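Local coordinates for protein HAD-superfamily hydrolase, subfamily IA, variant 1 (Ehrlichia chaffeensis, PDB 3KZX) that probably catalyses the hydrolysis of 2-phosphoglycolate to glycolate and phosphate, at residues A27-W32 against T121-S126; Y33-D38 against F181-S186; T46-V51 against I87-S92. One frame throughout, in Å; residues are numbered along the deposited sequence.

Contact 1: A27-W32 against T121-S126; sequences AVIFDW and TMAIVS
Phe30 and Met122 meet on one face of a parallel sheet, where the neighbouring strands 27-30 and 121-126 illustrate how main-chain bonds set side chains in register. Val28 N donates to Thr121 O and Ala123 N to Val28 O; Phe30 N donates to Ala123 O, and Phe30 O, in turn, accepts Val125 N. The Phe30 side chain can be followed outward. Its CB lies 4.0 Å from Ala123 O, and chi1 of -68° swings the ring beside the backbone N, which brings CD2 within 4.0 Å of the same Ala123 O, at the ring edge near its plane. CE2 approaches Met122 SD at 4.0 Å in an oblique Met-aromatic contact. On the other face Ile29 CG2 presses against Val125 CG2 at 3.5 Å, a tight fit for two methyls. At the C-terminal ends of the strands, water 1 donates to Asp31 OD1 (2.7 Å) and also bonds Ser126 OG, whose further partner is Lys128 N. Lys159 forms a salt bridge with Asp31 OD2 and a hydrogen bond to Val125 O; by position, Asp31, Ser126 and Lys159 fall where the first three HAD motifs lie. Helix 108-117 packs on Phe30 and Met122, helix 130-139 on Trp32 and Ile124, and strand 180-184 flanks 27-30 on its side away from 121-126.

Contact 2: Y33-D38 against F181-S186; sequences YNTLID and FFIGDS
The sequence patterns of the first and fourth HAD motifs meet here: Thr35, in the DxxxT pattern that starts at Asp31, faces Asp185 of the GDxxxD pattern at the end of strand 180-184. Such junctions at the C-terminal edge of a Rossmann-like sheet are a standard example of how the superfamily assembles its active site from loops distant in sequence. The turn 33-36 has the wider pi-type winding known in this family as the squiggle, and Asn34 N also donates to Ile37 O, where the chain leaves the turn; the flap strand 37-38 follows. Thr35 uses both of its branches. OG1, anti to the carbonyl carbon at chi1 -59°, gives Asp185 OD1 a weak hydrogen bond of 2.9 Å and comes 3.1 Å from Asp185 N. CG2 instead lies over the strand end, 3.5 Å from Ile183 O and 3.9 Å from Ile183 CG2. The Asp185 side chain, with CG between its backbone N and carbonyl carbon (chi1 65°), folds back alongside the turn: CB touches Asn34 O at 3.3 Å and OD2 reaches Asn34 CB at 3.6 Å. The amide of Asn34 leads away, with OD1 bonded to Thr39. Asp185 OD1 thus receives a weak bond from the threonine hydroxyl, while Tyr33 O, itself an acceptor, lies 3.5 Å from it without bonding. In relatives, acids of this fourth motif help to hold the magnesium ion, and Asp185 is probably placed for a similar role.

Contact 3: T46-V51 against I87-S92; sequences TTFYQV and ILYENS
Phe48 and Tyr89 join two helices of the cap, the helical domain inserted between the two strands of the flap, 37-38 and 103-104. Segments 46-51 and 87-92 run at 127° to each other, their axes 9.5 Å apart, and the packing is a worked case of side-chain torsions filling the wedge between them. Tyr89 holds CG anti to its backbone N, which carries the ring out from helix 87-92 and turns one face to Phe48. Phe48 CE2 stands above that face, offset toward the rim, and Phe48 CD2 meets Tyr89 CD1 at 3.5 Å. The rings form an oblique pair, inclined by 41° with centroids 4.9 Å apart. To get there Phe48 adopts chi1 -129°, far from a staggered value, which suggests that the fit is bought with some torsional strain. The phenol end of Tyr89 looks past the contact to Thr39 O, a hydrogen bond that anchors the ring from its far end and ties the cap to the chain segment leading into it. Thr47 turns its methyl inward, CG2 lying 4.0 Å from Tyr89 CD1, while its hydroxyl bonds water 2. That water also reaches Ser92 OG, though Ser92 has two conformers and the bridge is therefore doubtful. At the end nearer Leu88, Val51 spreads its two methyls over the other helix: CG2 rests 3.9 Å from Tyr89 CA, and CG1 lies 3.8 Å from Leu88 CB.

How the contacts relate
From the N terminus the chain runs up the central strand 27-30 and straight into the turn 33-36, so contacts 1 and 2 begin side by side. Contact 3 closes first, when helix 82-95 returns to helix 45-54. Contact 1 then closes a longer excursion at strand 121-126, and contact 2 the longest at strand 180-184. Contact 3 thus lies wholly within both longer loops, whereas contacts 1 and 2 cross. Strand 27-30 sits between the other two strands, bonded through Ile29 to Phe181 and Ile183. A weak hydrogen bond from Asn34 ND2 to Glu90 OE2 links contact 2 to contact 3, connecting core and cap.

Contact 1: A27-W32 against T121-S126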
ATOM      1  N   ALA A  27       2.769  -7.426 -15.629  1.00  7.57           N
ATOM      2  CA  ALA A  27       1.739  -6.971 -14.712  1.00  7.16           C
ATOM      3  C   ALA A  27       2.367  -6.115 -13.616  1.00  6.90           C
ATOM      4  O   ALA A  27       3.578  -6.225 -13.360  1.00  7.12           O
ATOM      5  CB  ALA A  27       0.999  -8.178 -14.094  1.00  7.27           C
ATOM      6  N   VAL A  28       1.578  -5.256 -12.995  1.00  6.30           N
ATOM      7  CA  VAL A  28       2.085  -4.435 -11.888  1.00  6.12           C
ATOM      8  C   VAL A  28       1.143  -4.639 -10.708  1.00  6.73           C
ATOM      9  O   VAL A  28      -0.041  -4.371 -10.794  1.00  8.20           O
ATOM     10  CB  VAL A  28       2.192  -2.942 -12.232  1.00  6.84           C
ATOM     11  CG1 VAL A  28       2.712  -2.109 -10.994  1.00  6.01           C
ATOM     12  CG2 VAL A  28       3.108  -2.743 -13.460  1.00  5.91           C
ATOM     13  N   ILE A  29       1.701  -5.097  -9.600  1.00  6.54           N
ATOM     14  CA  ILE A  29       0.954  -5.297  -8.365  1.00  7.29           C
ATOM     15  C   ILE A  29       1.309  -4.158  -7.411  1.00  6.63           C
ATOM     16  O   ILE A  29       2.469  -3.805  -7.292  1.00  7.05           O
ATOM     17  CB  ILE A  29       1.268  -6.673  -7.719  1.00  7.26           C
ATOM     18  CG1 ILE A  29       0.978  -7.818  -8.707  1.00  7.92           C
ATOM     19  CG2 ILE A  29       0.405  -6.882  -6.450  1.00  7.15           C
ATOM     20  CD1 ILE A  29       1.354  -9.184  -8.172  1.00  6.97           C
ATOM     21  N   PHE A  30       0.295  -3.609  -6.719  1.00  5.39           N
ATOM     22  CA  PHE A  30       0.477  -2.523  -5.761  1.00  5.56           C
ATOM     23  C   PHE A  30       0.026  -2.926  -4.386  1.00  6.29           C
ATOM     24  O   PHE A  30      -0.982  -3.590  -4.250  1.00  6.65           O
ATOM     25  CB  PHE A  30      -0.363  -1.302  -6.144  1.00  5.30           C
ATOM     26  CG  PHE A  30       0.076  -0.609  -7.406  1.00  5.57           C
ATOM     27  CD1 PHE A  30       0.997   0.443  -7.350  1.00  6.57           C
ATOM     28  CD2 PHE A  30      -0.417  -0.984  -8.647  1.00  6.94           C
ATOM     29  CE1 PHE A  30       1.404   1.093  -8.483  1.00  6.29           C
ATOM     30  CE2 PHE A  30       0.010  -0.321  -9.808  1.00  5.42           C
ATOM     31  CZ  PHE A  30       0.900   0.711  -9.717  1.00  4.55           C
ATOM     32  N   ASP A  31       0.731  -2.477  -3.362  1.00  6.82           N
ATOM     33  CA  ASP A  31       0.156  -2.487  -2.036  1.00  6.98           C
ATOM     34  C   ASP A  31      -0.705  -1.241  -1.897  1.00  7.47           C
ATOM     35  O   ASP A  31      -0.586  -0.298  -2.704  1.00  7.75           O
ATOM     36  CB  ASP A  31       1.283  -2.475  -1.008  1.00  6.60           C
ATOM     37  CG  ASP A  31       0.829  -2.953   0.390  1.00  5.95           C
ATOM     38  OD1 ASP A  31      -0.369  -3.226   0.608  1.00  6.25           O
ATOM     39  OD2 ASP A  31       1.713  -3.081   1.253  1.00  6.57           O
ATOM     40  N   TRP A  32      -1.578  -1.234  -0.885  1.00  6.92           N
ATOM     41  CA  TRP A  32      -2.524  -0.167  -0.680  1.00  6.38           C
ATOM     42  C   TRP A  32      -1.956   0.849   0.349  1.00  6.13           C
ATOM     43  O   TRP A  32      -1.416   1.899  -0.018  1.00  6.12           O
ATOM     44  CB  TRP A  32      -3.885  -0.787  -0.275  1.00  6.75           C
ATOM     45  CG  TRP A  32      -4.994   0.145  -0.110  1.00  5.12           C
ATOM     46  CD1 TRP A  32      -5.629   0.458   1.061  1.00  8.99           C
ATOM     47  CD2 TRP A  32      -5.612   0.951  -1.124  1.00  7.83           C
ATOM     48  NE1 TRP A  32      -6.608   1.388   0.833  1.00  7.59           N
ATOM     49  CE2 TRP A  32      -6.622   1.704  -0.501  1.00  8.19           C
ATOM     50  CE3 TRP A  32      -5.407   1.105  -2.499  1.00  6.29           C
ATOM     51  CZ2 TRP A  32      -7.437   2.594  -1.204  1.00  7.96           C
ATOM     52  CZ3 TRP A  32      -6.217   1.999  -3.196  1.00 10.12           C
ATOM     53  CH2 TRP A  32      -7.217   2.731  -2.541  1.00  7.92           C
ATOM     54  N   THR A 121      -1.747  -4.984 -17.120  1.00  6.73           N
ATOM     55  CA  THR A 121      -2.693  -5.435 -16.106  1.00  7.17           C
ATOM     56  C   THR A 121      -2.170  -5.110 -14.727  1.00  6.46           C
ATOM     57  O   THR A 121      -0.954  -5.219 -14.487  1.00  6.15           O
ATOM     58  CB  THR A 121      -2.916  -6.966 -16.209  1.00  7.93           C
ATOM     59  OG1 THR A 121      -3.259  -7.263 -17.563  1.00 11.48           O
ATOM     60  CG2 THR A 121      -4.070  -7.400 -15.276  1.00  5.39           C
ATOM     61  N   MET A 122      -3.086  -4.734 -13.838  1.00  6.30           N
ATOM     62  CA  MET A 122      -2.743  -4.359 -12.471  1.00  5.82           C
ATOM     63  C   MET A 122      -3.549  -5.111 -11.456  1.00  6.18           C
ATOM     64  O   MET A 122      -4.710  -5.522 -11.697  1.00  7.63           O
ATOM     65  CB  MET A 122      -2.961  -2.856 -12.230  1.00  5.39           C
ATOM     66  CG  MET A 122      -2.099  -1.955 -13.112  1.00  6.20           C
ATOM     67  SD  MET A 122      -2.540  -0.212 -12.932  1.00  7.12           S
ATOM     68  CE  MET A 122      -3.707  -0.164 -14.270  1.00  5.80           C
ATOM     69  N   ALA A 123      -2.944  -5.237 -10.285  1.00  5.55           N
ATOM     70  CA  ALA A 123      -3.621  -5.817  -9.142  1.00  5.66           C
ATOM     71  C   ALA A 123      -3.217  -5.135  -7.864  1.00  5.57           C
ATOM     72  O   ALA A 123      -2.206  -4.416  -7.841  1.00  6.87           O
ATOM     73  CB  ALA A 123      -3.341  -7.305  -9.068  1.00  5.83           C
ATOM     74  N   ILE A 124      -4.031  -5.323  -6.818  1.00  5.36           N
ATOM     75  CA  ILE A 124      -3.661  -4.926  -5.446  1.00  6.22           C
ATOM     76  C   ILE A 124      -3.512  -6.174  -4.592  1.00  6.86           C
ATOM     77  O   ILE A 124      -4.345  -7.098  -4.643  1.00  6.44           O
ATOM     78  CB  ILE A 124      -4.683  -3.959  -4.833  1.00  6.63           C
ATOM     79  CG1 ILE A 124      -4.516  -2.554  -5.465  1.00  7.96           C
ATOM     80  CG2 ILE A 124      -4.597  -3.836  -3.259  1.00  4.52           C
ATOM     81  CD1 ILE A 124      -5.742  -1.723  -5.315  1.00 13.51           C
ATOM     82  N   VAL A 125      -2.433  -6.196  -3.823  1.00  4.83           N
ATOM     83  CA  VAL A 125      -2.232  -7.203  -2.782  1.00  6.58           C
ATOM     84  C   VAL A 125      -1.874  -6.512  -1.450  1.00  5.40           C
ATOM     85  O   VAL A 125      -0.821  -5.896  -1.339  1.00  6.27           O
ATOM     86  CB  VAL A 125      -1.167  -8.219  -3.175  1.00  6.08           C
ATOM     87  CG1 VAL A 125      -0.914  -9.254  -2.046  1.00  6.66           C
ATOM     88  CG2 VAL A 125      -1.589  -8.930  -4.454  1.00  8.44           C
ATOM     89  N   SER A 126      -2.778  -6.654  -0.466  1.00  5.84           N
ATOM     90  CA  SER A 126      -2.776  -5.940   0.785  1.00  6.34           C
ATOM     91  C   SER A 126      -3.149  -6.871   1.934  1.00  6.76           C
ATOM     92  O   SER A 126      -3.912  -7.834   1.728  1.00  7.81           O
ATOM     93  CB  SER A 126      -3.813  -4.802   0.718  1.00  7.11           C
ATOM     94  OG  SER A 126      -3.930  -4.139   1.965  1.00  7.04           O
TER
HETATM   95  O   HOH W   1      -2.073  -2.281   2.524  1.00  6.49           O

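Contact 2: Y33-D38 against F181-S186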
ATOM      1  N   TYR A  33      -1.997   0.507   1.625  1.00  6.03           N
ATOM      2  CA  TYR A  33      -1.578   1.446   2.652  1.00  6.40           C
ATOM      3  C   TYR A  33      -0.064   1.710   2.566  1.00  7.14           C
ATOM      4  O   TYR A  33       0.710   0.785   2.514  1.00  7.15           O
ATOM      5  CB  TYR A  33      -1.900   0.917   4.048  1.00  5.86           C
ATOM      6  CG  TYR A  33      -3.359   0.992   4.475  1.00  4.66           C
ATOM      7  CD1 TYR A  33      -4.172   2.080   4.128  1.00  4.70           C
ATOM      8  CD2 TYR A  33      -3.895   0.015   5.265  1.00  7.00           C
ATOM      9  CE1 TYR A  33      -5.488   2.127   4.527  1.00  8.49           C
ATOM     10  CE2 TYR A  33      -5.219   0.066   5.704  1.00  9.30           C
ATOM     11  CZ  TYR A  33      -6.012   1.106   5.326  1.00  9.46           C
ATOM     12  OH  TYR A  33      -7.313   1.143   5.796  1.00  7.36           O
ATOM     13  N   ASN A  34       0.324   2.992   2.561  1.00  7.75           N
ATOM     14  CA  ASN A  34       1.734   3.418   2.523  1.00  8.22           C
ATOM     15  C   ASN A  34       2.477   3.157   1.201  1.00  8.45           C
ATOM     16  O   ASN A  34       3.676   3.394   1.091  1.00  7.72           O
ATOM     17  CB  ASN A  34       2.468   2.897   3.753  1.00  9.29           C
ATOM     18  CG  ASN A  34       1.718   3.248   5.032  1.00  9.64           C
ATOM     19  OD1 ASN A  34       1.520   4.427   5.340  1.00 11.27           O
ATOM     20  ND2 ASN A  34       1.237   2.240   5.746  1.00 13.19           N
ATOM     21  N   THR A  35       1.727   2.725   0.190  1.00  7.34           N
ATOM     22  CA  THR A  35       2.195   2.646  -1.189  1.00  7.26           C
ATOM     23  C   THR A  35       1.245   3.526  -1.999  1.00  7.26           C
ATOM     24  O   THR A  35       1.494   4.739  -2.158  1.00  7.03           O
ATOM     25  CB  THR A  35       2.290   1.156  -1.655  1.00  7.60           C
ATOM     26  OG1 THR A  35       3.202   0.471  -0.768  1.00 10.18           O
ATOM     27  CG2 THR A  35       2.808   1.056  -3.124  1.00  7.79           C
ATOM     28  N   LEU A  36       0.138   2.977  -2.488  1.00  7.10           N
ATOM     29  CA  LEU A  36      -0.823   3.852  -3.170  1.00  7.74           C
ATOM     30  C   LEU A  36      -1.375   4.981  -2.262  1.00  7.50           C
ATOM     31  O   LEU A  36      -1.549   6.108  -2.716  1.00  7.95           O
ATOM     32  CB  LEU A  36      -1.966   3.066  -3.820  1.00  8.25           C
ATOM     33  CG  LEU A  36      -1.633   2.212  -5.065  1.00  7.95           C
ATOM     34  CD1 LEU A  36      -2.798   1.245  -5.401  1.00  7.14           C
ATOM     35  CD2 LEU A  36      -1.246   3.118  -6.288  1.00  7.95           C
ATOM     36  N   ILE A  37      -1.681   4.655  -1.017  1.00  8.76           N
ATOM     37  CA  ILE A  37      -2.375   5.527  -0.087  1.00  7.69           C
ATOM     38  C   ILE A  37      -1.433   6.105   0.978  1.00  8.16           C
ATOM     39  O   ILE A  37      -0.620   5.388   1.563  1.00  7.72           O
ATOM     40  CB  ILE A  37      -3.505   4.741   0.609  1.00  8.57           C
ATOM     41  CG1 ILE A  37      -4.667   4.518  -0.367  1.00  8.02           C
ATOM     42  CG2 ILE A  37      -3.961   5.432   1.968  1.00  6.35           C
ATOM     43  CD1 ILE A  37      -5.477   5.795  -0.677  1.00  8.92           C
ATOM     44  N   ASP A  38      -1.552   7.401   1.217  1.00  7.93           N
ATOM     45  CA  ASP A  38      -0.804   8.101   2.241  1.00  8.89           C
ATOM     46  C   ASP A  38      -1.642   8.049   3.509  1.00  9.28           C
ATOM     47  O   ASP A  38      -2.726   8.649   3.552  1.00  9.85           O
ATOM     48  CB  ASP A  38      -0.553   9.547   1.796  1.00  7.78           C
ATOM     49  CG  ASP A  38       0.267  10.326   2.798  1.00 11.98           C
ATOM     50  OD1 ASP A  38       0.372   9.891   3.979  1.00 11.51           O
ATOM     51  OD2 ASP A  38       0.758  11.404   2.409  1.00 15.93           O
ATOM     52  N   PHE A 181       6.016  -6.794 -11.606  1.00  5.70           N
ATOM     53  CA  PHE A 181       6.556  -5.833 -10.626  1.00  5.86           C
ATOM     54  C   PHE A 181       5.612  -5.726  -9.438  1.00  5.59           C
ATOM     55  O   PHE A 181       4.413  -5.458  -9.625  1.00  7.31           O
ATOM     56  CB  PHE A 181       6.689  -4.411 -11.223  1.00  5.57           C
ATOM     57  CG  PHE A 181       7.644  -4.288 -12.402  1.00  7.41           C
ATOM     58  CD1 PHE A 181       8.433  -5.348 -12.840  1.00 10.61           C
ATOM     59  CD2 PHE A 181       7.821  -3.037 -13.002  1.00  9.16           C
ATOM     60  CE1 PHE A 181       9.316  -5.195 -13.916  1.00 10.68           C
ATOM     61  CE2 PHE A 181       8.707  -2.867 -14.078  1.00  8.69           C
ATOM     62  CZ  PHE A 181       9.448  -3.943 -14.536  1.00  9.81           C
ATOM     63  N   PHE A 182       6.117  -5.943  -8.226  1.00  5.00           N
ATOM     64  CA  PHE A 182       5.333  -5.724  -7.025  1.00  4.66           C
ATOM     65  C   PHE A 182       5.865  -4.478  -6.334  1.00  4.19           C
ATOM     66  O   PHE A 182       6.913  -4.521  -5.682  1.00  3.45           O
ATOM     67  CB  PHE A 182       5.370  -6.945  -6.072  1.00  5.44           C
ATOM     68  CG  PHE A 182       4.414  -6.841  -4.864  1.00  6.23           C
ATOM     69  CD1 PHE A 182       4.338  -7.869  -3.952  1.00  7.91           C
ATOM     70  CD2 PHE A 182       3.636  -5.723  -4.625  1.00  8.49           C
ATOM     71  CE1 PHE A 182       3.523  -7.802  -2.837  1.00  9.08           C
ATOM     72  CE2 PHE A 182       2.783  -5.659  -3.493  1.00 10.03           C
ATOM     73  CZ  PHE A 182       2.733  -6.729  -2.620  1.00  9.59           C
ATOM     74  N   ILE A 183       5.126  -3.373  -6.507  1.00  5.06           N
ATOM     75  CA  ILE A 183       5.430  -2.084  -5.879  1.00  5.17           C
ATOM     76  C   ILE A 183       4.841  -2.036  -4.483  1.00  5.31           C
ATOM     77  O   ILE A 183       3.657  -2.140  -4.282  1.00  5.98           O
ATOM     78  CB  ILE A 183       4.958  -0.864  -6.702  1.00  5.84           C
ATOM     79  CG1 ILE A 183       5.569  -0.894  -8.098  1.00  6.38           C
ATOM     80  CG2 ILE A 183       5.379   0.448  -5.957  1.00  5.14           C
ATOM     81  CD1 ILE A 183       4.825   0.013  -9.131  1.00  3.56           C
ATOM     82  N   GLY A 184       5.732  -1.948  -3.504  1.00  6.53           N
ATOM     83  CA  GLY A 184       5.376  -1.994  -2.111  1.00  6.97           C
ATOM     84  C   GLY A 184       6.400  -1.295  -1.249  1.00  6.30           C
ATOM     85  O   GLY A 184       7.594  -1.162  -1.593  1.00  7.11           O
ATOM     86  N   ASP A 185       5.940  -0.850  -0.099  1.00  6.30           N
ATOM     87  CA  ASP A 185       6.770  -0.081   0.826  1.00  6.43           C
ATOM     88  C   ASP A 185       7.467  -0.922   1.875  1.00  7.38           C
ATOM     89  O   ASP A 185       8.504  -0.502   2.406  1.00  7.13           O
ATOM     90  CB  ASP A 185       5.957   0.986   1.550  1.00  7.03           C
ATOM     91  CG  ASP A 185       4.919   0.385   2.446  1.00  8.07           C
ATOM     92  OD1 ASP A 185       3.967  -0.175   1.902  1.00  9.29           O
ATOM     93  OD2 ASP A 185       5.087   0.441   3.676  1.00  8.47           O
ATOM     94  N   SER A 186       6.924  -2.092   2.169  1.00  7.86           N
ATOM     95  CA  SER A 186       7.334  -2.862   3.336  1.00  7.10           C
ATOM     96  C   SER A 186       8.245  -4.022   3.014  1.00  8.02           C
ATOM     97  O   SER A 186       8.279  -4.540   1.897  1.00  6.51           O
ATOM     98  CB  SER A 186       6.105  -3.413   4.082  1.00  7.07           C
ATOM     99  OG  SER A 186       5.437  -4.375   3.290  1.00  5.87           O
TER

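Contact 3: T46-V51 against I87-S92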
ATOM      1  N   THR A  46      -9.629   9.043  16.176  1.00 17.87           N
ATOM      2  CA  THR A  46     -10.162   7.919  16.961  1.00 17.89           C
ATOM      3  C   THR A  46      -9.212   6.751  16.884  1.00 16.83           C
ATOM      4  O   THR A  46      -8.869   6.161  17.910  1.00 16.02           O
ATOM      5  CB  THR A  46     -11.556   7.496  16.501  1.00 17.71           C
ATOM      6  OG1 THR A  46     -12.409   8.636  16.543  1.00 19.64           O
ATOM      7  CG2 THR A  46     -12.136   6.424  17.439  1.00 19.13           C
ATOM      8  N   THR A  47      -8.744   6.464  15.668  1.00 16.47           N
ATOM      9  CA  THR A  47      -7.780   5.395  15.467  1.00 15.54           C
ATOM     10  C   THR A  47      -6.480   5.652  16.192  1.00 14.29           C
ATOM     11  O   THR A  47      -5.959   4.754  16.840  1.00 13.41           O
ATOM     12  CB  THR A  47      -7.473   5.161  13.988  1.00 16.05           C
ATOM     13  OG1 THR A  47      -8.697   4.912  13.298  1.00 18.22           O
ATOM     14  CG2 THR A  47      -6.562   3.935  13.845  1.00 15.07           C
ATOM     15  N   PHE A  48      -5.959   6.877  16.115  1.00 13.68           N
ATOM     16  CA  PHE A  48      -4.694   7.142  16.801  1.00 13.29           C
ATOM     17  C   PHE A  48      -4.842   7.233  18.329  1.00 12.76           C
ATOM     18  O   PHE A  48      -3.916   6.885  19.042  1.00 10.32           O
ATOM     19  CB  PHE A  48      -3.922   8.317  16.198  1.00 13.84           C
ATOM     20  CG  PHE A  48      -2.493   7.984  15.896  1.00 15.06           C
ATOM     21  CD1 PHE A  48      -1.550   7.960  16.897  1.00 19.33           C
ATOM     22  CD2 PHE A  48      -2.096   7.683  14.609  1.00 20.35           C
ATOM     23  CE1 PHE A  48      -0.246   7.628  16.627  1.00 20.37           C
ATOM     24  CE2 PHE A  48      -0.795   7.347  14.332  1.00 20.44           C
ATOM     25  CZ  PHE A  48       0.128   7.308  15.346  1.00 20.06           C
ATOM     26  N   TYR A  49      -6.005   7.668  18.812  1.00 12.89           N
ATOM     27  CA  TYR A  49      -6.301   7.600  20.245  1.00 14.42           C
ATOM     28  C   TYR A  49      -6.175   6.163  20.750  1.00 15.40           C
ATOM     29  O   TYR A  49      -5.551   5.930  21.781  1.00 16.61           O
ATOM     30  CB  TYR A  49      -7.698   8.148  20.570  1.00 15.09           C
ATOM     31  CG  TYR A  49      -7.804   9.666  20.574  1.00 14.70           C
ATOM     32  CD1 TYR A  49      -6.889  10.447  21.249  1.00 16.75           C
ATOM     33  CD2 TYR A  49      -8.848  10.307  19.918  1.00 16.55           C
ATOM     34  CE1 TYR A  49      -7.004  11.836  21.265  1.00 17.26           C
ATOM     35  CE2 TYR A  49      -8.973  11.693  19.920  1.00 15.39           C
ATOM     36  CZ  TYR A  49      -8.042  12.458  20.591  1.00 17.85           C
ATOM     37  OH  TYR A  49      -8.170  13.843  20.610  1.00 15.38           O
ATOM     38  N   GLN A  50      -6.746   5.210  20.016  1.00 15.23           N
ATOM     39  CA  GLN A  50      -6.650   3.778  20.387  1.00 15.78           C
ATOM     40  C   GLN A  50      -5.196   3.322  20.427  1.00 14.72           C
ATOM     41  O   GLN A  50      -4.794   2.622  21.337  1.00 13.66           O
ATOM     42  CB  GLN A  50      -7.417   2.893  19.399  1.00 16.53           C
ATOM     43  CG  GLN A  50      -8.942   2.989  19.515  1.00 19.69           C
ATOM     44  CD  GLN A  50      -9.681   2.496  18.261  1.00 23.86           C
ATOM     45  OE1 GLN A  50      -9.074   2.245  17.206  1.00 27.73           O
ATOM     46  NE2 GLN A  50     -11.005   2.360  18.377  1.00 24.60           N
ATOM     47  N   VAL A  51      -4.397   3.746  19.447  1.00 12.92           N
ATOM     48  CA  VAL A  51      -2.983   3.400  19.442  1.00 12.08           C
ATOM     49  C   VAL A  51      -2.254   3.959  20.661  1.00 12.59           C
ATOM     50  O   VAL A  51      -1.518   3.240  21.338  1.00 12.67           O
ATOM     51  CB  VAL A  51      -2.302   3.877  18.125  1.00 11.68           C
ATOM     52  CG1 VAL A  51      -0.805   3.686  18.183  1.00  9.81           C
ATOM     53  CG2 VAL A  51      -2.905   3.136  16.905  1.00 10.69           C
ATOM     54  N   ILE A  87       3.535   1.040  13.344  1.00  8.82           N
ATOM     55  CA  ILE A  87       3.194  -0.368  13.271  1.00  9.02           C
ATOM     56  C   ILE A  87       1.785  -0.660  13.809  1.00  8.92           C
ATOM     57  O   ILE A  87       1.003  -1.345  13.159  1.00  7.34           O
ATOM     58  CB  ILE A  87       4.231  -1.246  14.024  1.00  9.23           C
ATOM     59  CG1 ILE A  87       5.587  -1.242  13.286  1.00  8.02           C
ATOM     60  CG2 ILE A  87       3.708  -2.701  14.160  1.00  9.12           C
ATOM     61  CD1 ILE A  87       6.766  -1.551  14.120  1.00  9.81           C
ATOM     62  N   LEU A  88       1.496  -0.203  15.017  1.00  8.41           N
ATOM     63  CA  LEU A  88       0.173  -0.375  15.614  1.00  9.29           C
ATOM     64  C   LEU A  88      -0.893   0.263  14.759  1.00  9.63           C
ATOM     65  O   LEU A  88      -1.963  -0.331  14.549  1.00  9.16           O
ATOM     66  CB  LEU A  88       0.111   0.217  17.043  1.00  9.07           C
ATOM     67  CG  LEU A  88       0.468  -0.753  18.154  1.00 11.78           C
ATOM     68  CD1 LEU A  88       1.785  -1.491  17.880  1.00 13.68           C
ATOM     69  CD2 LEU A  88       0.478  -0.065  19.534  1.00 10.00           C
ATOM     70  N   TYR A  89      -0.568   1.447  14.219  1.00  9.14           N
ATOM     71  CA  TYR A  89      -1.483   2.217  13.421  1.00  9.60           C
ATOM     72  C   TYR A  89      -1.858   1.465  12.136  1.00  9.65           C
ATOM     73  O   TYR A  89      -3.046   1.350  11.836  1.00  8.52           O
ATOM     74  CB  TYR A  89      -0.866   3.586  13.094  1.00  8.96           C
ATOM     75  CG  TYR A  89      -1.686   4.506  12.233  1.00  9.56           C
ATOM     76  CD1 TYR A  89      -2.935   4.951  12.636  1.00 11.31           C
ATOM     77  CD2 TYR A  89      -1.191   4.983  11.046  1.00  9.40           C
ATOM     78  CE1 TYR A  89      -3.674   5.840  11.862  1.00 10.81           C
ATOM     79  CE2 TYR A  89      -1.918   5.870  10.272  1.00 14.41           C
ATOM     80  CZ  TYR A  89      -3.168   6.285  10.679  1.00 11.02           C
ATOM     81  OH  TYR A  89      -3.879   7.162   9.910  1.00 12.05           O
ATOM     82  N   GLU A  90      -0.870   1.010  11.362  1.00 10.22           N
ATOM     83  CA  GLU A  90      -1.177   0.208  10.167  1.00  9.89           C
ATOM     84  C   GLU A  90      -1.948  -1.063  10.505  1.00 10.94           C
ATOM     85  O   GLU A  90      -2.855  -1.463   9.752  1.00 10.80           O
ATOM     86  CB  GLU A  90       0.085  -0.230   9.420  1.00 10.22           C
ATOM     87  CG  GLU A  90      -0.216  -0.742   7.990  1.00 10.54           C
ATOM     88  CD  GLU A  90       1.006  -0.697   7.059  1.00 13.07           C
ATOM     89  OE1 GLU A  90       2.127  -0.542   7.572  1.00 10.47           O
ATOM     90  OE2 GLU A  90       0.829  -0.820   5.824  1.00  9.87           O
ATOM     91  N   ASN A  91      -1.543  -1.740  11.580  1.00 11.69           N
ATOM     92  CA  ASN A  91      -2.255  -2.952  12.037  1.00 12.60           C
ATOM     93  C   ASN A  91      -3.751  -2.682  12.268  1.00 12.18           C
ATOM     94  O   ASN A  91      -4.601  -3.476  11.863  1.00 12.67           O
ATOM     95  CB  ASN A  91      -1.634  -3.535  13.306  1.00 13.75           C
ATOM     96  CG  ASN A  91      -0.290  -4.240  13.069  1.00 16.17           C
ATOM     97  OD1 ASN A  91       0.385  -4.608  14.036  1.00 23.80           O
ATOM     98  ND2 ASN A  91       0.110  -4.412  11.819  1.00 20.29           N
ATOM     99  N   SER A  92      -4.049  -1.527  12.846  1.00 11.58           N
ATOM    100  CA  SER A  92      -5.410  -1.144  13.218  0.50 11.50           C
ATOM    101  C   SER A  92      -6.240  -0.822  11.975  1.00 11.62           C
ATOM    102  O   SER A  92      -7.398  -1.234  11.870  1.00 11.72           O
ATOM    103  CB  SER A  92      -5.380   0.079  14.159  0.50 11.56           C
ATOM    104  OG  SER A  92      -6.657   0.688  14.273  0.50 10.19           O
TER
HETATM  105  O   HOH W   2      -8.800   2.151  12.581  1.00 32.41           O